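Bifunctional protein PutA (PDB 5UR2) probably oxidises L-proline to L-glutamate in two steps, pairing an FAD-dependent proline dehydrogenase with an NAD+-dependent L-glutamate gamma-semialdehyde dehydrogenase. Local coordinates at residues L276-S279 / F280-K284. Residues are numbered along the deposited sequence; the frame is centred on the assembly and turned at random.
Sequences LRDS and FEDVK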
ATOM      1  N   LEU B 276       7.433  36.505 -21.740  1.00 17.93           N
ATOM      2  CA  LEU B 276       6.583  36.677 -20.568  1.00 19.44           C
ATOM      3  C   LEU B 276       5.177  37.090 -20.987  1.00 24.41           C
ATOM      4  O   LEU B 276       5.004  37.924 -21.888  1.00 20.87           O
ATOM      5  CB  LEU B 276       7.146  37.730 -19.612  1.00 16.87           C
ATOM      6  CG  LEU B 276       8.475  37.363 -18.936  1.00 20.74           C
ATOM      7  CD1 LEU B 276       8.923  38.476 -17.984  1.00 17.46           C
ATOM      8  CD2 LEU B 276       8.369  36.006 -18.228  1.00 21.02           C
ATOM      9  N   ARG B 277       4.174  36.523 -20.299  1.00 17.99           N
ATOM     10  CA  ARG B 277       2.780  36.867 -20.593  1.00 21.08           C
ATOM     11  C   ARG B 277       2.468  38.343 -20.324  1.00 27.57           C
ATOM     12  O   ARG B 277       1.585  38.915 -20.981  1.00 27.80           O
ATOM     13  CB  ARG B 277       1.829  35.967 -19.782  1.00 19.30           C
ATOM     14  CG  ARG B 277       1.946  34.488 -20.148  1.00 21.00           C
ATOM     15  CD  ARG B 277       1.165  33.529 -19.218  1.00 21.65           C
ATOM     16  NE  ARG B 277       1.481  32.148 -19.592  1.00 21.79           N
ATOM     17  CZ  ARG B 277       0.893  31.478 -20.586  1.00 19.13           C
ATOM     18  NH1 ARG B 277      -0.061  32.043 -21.314  1.00 18.90           N
ATOM     19  NH2 ARG B 277       1.272  30.245 -20.870  1.00 20.42           N
ATOM     20  N   ASP B 278       3.175  38.988 -19.393  1.00 20.85           N
ATOM     21  CA  ASP B 278       2.852  40.368 -19.049  1.00 25.52           C
ATOM     22  C   ASP B 278       3.766  41.377 -19.728  1.00 27.33           C
ATOM     23  O   ASP B 278       3.690  42.573 -19.437  1.00 28.67           O
ATOM     24  CB  ASP B 278       2.842  40.555 -17.516  1.00 32.00           C
ATOM     25  CG  ASP B 278       4.189  40.310 -16.860  1.00 36.15           C
ATOM     26  OD1 ASP B 278       5.210  40.194 -17.574  1.00 35.92           O
ATOM     27  OD2 ASP B 278       4.218  40.232 -15.604  1.00 33.92           O
ATOM     28  N   SER B 279       4.571  40.931 -20.687  1.00 21.48           N
ATOM     29  CA  SER B 279       5.564  41.813 -21.273  1.00 20.26           C
ATOM     30  C   SER B 279       4.939  42.894 -22.163  1.00 24.72           C
ATOM     31  O   SER B 279       5.459  44.019 -22.224  1.00 24.18           O
ATOM     32  CB  SER B 279       6.589  40.968 -22.033  1.00 20.80           C
ATOM     33  OG  SER B 279       5.956  40.104 -22.985  1.00 26.46           O
ATOM     34  N   PHE B 280       3.849  42.596 -22.874  1.00 18.90           N
ATOM     35  CA  PHE B 280       3.252  43.665 -23.674  1.00 23.03           C
ATOM     36  C   PHE B 280       2.678  44.756 -22.775  1.00 21.58           C
ATOM     37  O   PHE B 280       2.790  45.944 -23.089  1.00 25.43           O
ATOM     38  CB  PHE B 280       2.192  43.116 -24.638  1.00 18.65           C
ATOM     39  CG  PHE B 280       1.566  44.171 -25.524  1.00 19.80           C
ATOM     40  CD1 PHE B 280       2.354  44.935 -26.389  1.00 25.60           C
ATOM     41  CD2 PHE B 280       0.183  44.353 -25.549  1.00 22.56           C
ATOM     42  CE1 PHE B 280       1.775  45.917 -27.224  1.00 24.90           C
ATOM     43  CE2 PHE B 280      -0.403  45.302 -26.376  1.00 25.06           C
ATOM     44  CZ  PHE B 280       0.394  46.096 -27.223  1.00 24.63           C
ATOM     45  N   GLU B 281       2.082  44.383 -21.644  1.00 27.26           N
ATOM     46  CA  GLU B 281       1.615  45.407 -20.713  1.00 27.06           C
ATOM     47  C   GLU B 281       2.775  46.234 -20.168  1.00 29.04           C
ATOM     48  O   GLU B 281       2.647  47.457 -20.016  1.00 27.31           O
ATOM     49  CB  GLU B 281       0.810  44.781 -19.583  1.00 27.27           C
ATOM     50  CG  GLU B 281      -0.605  44.391 -20.001  1.00 35.35           C
ATOM     51  CD  GLU B 281      -1.252  43.392 -19.041  1.00 42.57           C
ATOM     52  OE1 GLU B 281      -0.882  42.195 -19.052  1.00 42.21           O
ATOM     53  OE2 GLU B 281      -2.138  43.819 -18.273  1.00 48.51           O
ATOM     54  N   ASP B 282       3.918  45.590 -19.879  1.00 18.12           N
ATOM     55  CA  ASP B 282       5.097  46.336 -19.430  1.00 24.37           C
ATOM     56  C   ASP B 282       5.625  47.264 -20.519  1.00 25.30           C
ATOM     57  O   ASP B 282       6.100  48.361 -20.218  1.00 28.31           O
ATOM     58  CB  ASP B 282       6.219  45.398 -18.977  1.00 18.07           C
ATOM     59  CG  ASP B 282       5.914  44.693 -17.656  1.00 28.27           C
ATOM     60  OD1 ASP B 282       5.100  45.200 -16.848  1.00 30.26           O
ATOM     61  OD2 ASP B 282       6.502  43.616 -17.426  1.00 21.23           O
ATOM     62  N   VAL B 283       5.599  46.825 -21.783  1.00 26.32           N
ATOM     63  CA  VAL B 283       6.034  47.692 -22.880  1.00 21.96           C
ATOM     64  C   VAL B 283       5.168  48.945 -22.943  1.00 19.64           C
ATOM     65  O   VAL B 283       5.667  50.065 -23.080  1.00 22.33           O
ATOM     66  CB  VAL B 283       5.999  46.922 -24.214  1.00 24.83           C
ATOM     67  CG1 VAL B 283       6.097  47.884 -25.405  1.00 20.01           C
ATOM     68  CG2 VAL B 283       7.099  45.857 -24.264  1.00 21.96           C
ATOM     69  N   LYS B 284       3.857  48.779 -22.835  1.00 27.47           N
ATOM     70  CA  LYS B 284       2.974  49.933 -22.862  1.00 29.12           C
ATOM     71  C   LYS B 284       3.224  50.823 -21.655  1.00 33.67           C
ATOM     72  O   LYS B 284       3.211  52.058 -21.760  1.00 20.22           O
ATOM     73  CB  LYS B 284       1.516  49.467 -22.917  1.00 29.54           C
ATOM     74  CG  LYS B 284       1.172  48.805 -24.263  1.00 32.38           C
ATOM     75  CD  LYS B 284      -0.081  47.948 -24.206  1.00 30.04           C
ATOM     76  CE  LYS B 284      -1.330  48.802 -24.429  1.00 31.01           C
ATOM     77  NZ  LYS B 284      -2.085  49.132 -23.194  1.00 34.06           N
TER
HETATM   78  O   HOH W   1       0.865  41.800 -21.565  1.00 23.97           O
HETATM   79  O   HOH W   2       2.580  40.041 -23.518  1.00 25.39           O
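With chi1 of 63°, D278 holds its carboxylate between its own backbone N and carbonyl carbon, while D282, one helical turn on, turns CG beside its backbone N (chi1 -71°); the two acidic groups thus converge, D278 OD1 lying 3.7 Å from D282 OD2. Their planes are inclined by 51°. K246 forms salt bridges with D278 OD2 and D282 OD2, and Y243 OH hydrogen-bonds to the former. Helix 279-293 begins here: D282 N donates to D278 O (3.1 Å), and V283 N to S279 O (2.8 Å). D278 occupies the N-cap position, yet its side chain caps no amide. Two waters serve the first turn instead, one accepting from F280 N (2.9 Å) and the other from E281 N (2.9 Å); both also lie within hydrogen-bonding distance of R277 O, and E281 OE1 is a further acceptor within reach of the water on its own N. Before the helix, a type I turn spans L276 to S279, where L276 O receives both S279 N and S279 OG, the hydroxyl at 2.6 Å. The contact follows strand 268-273 of the proline dehydrogenase barrel, at the strand-to-helix turn of a beta-alpha unit. Because one lysine bridges both aspartates, their mutual repulsion is probably offset, and its positive charge would tend to keep both ionised, while water accepts from the amides of F280 and E281.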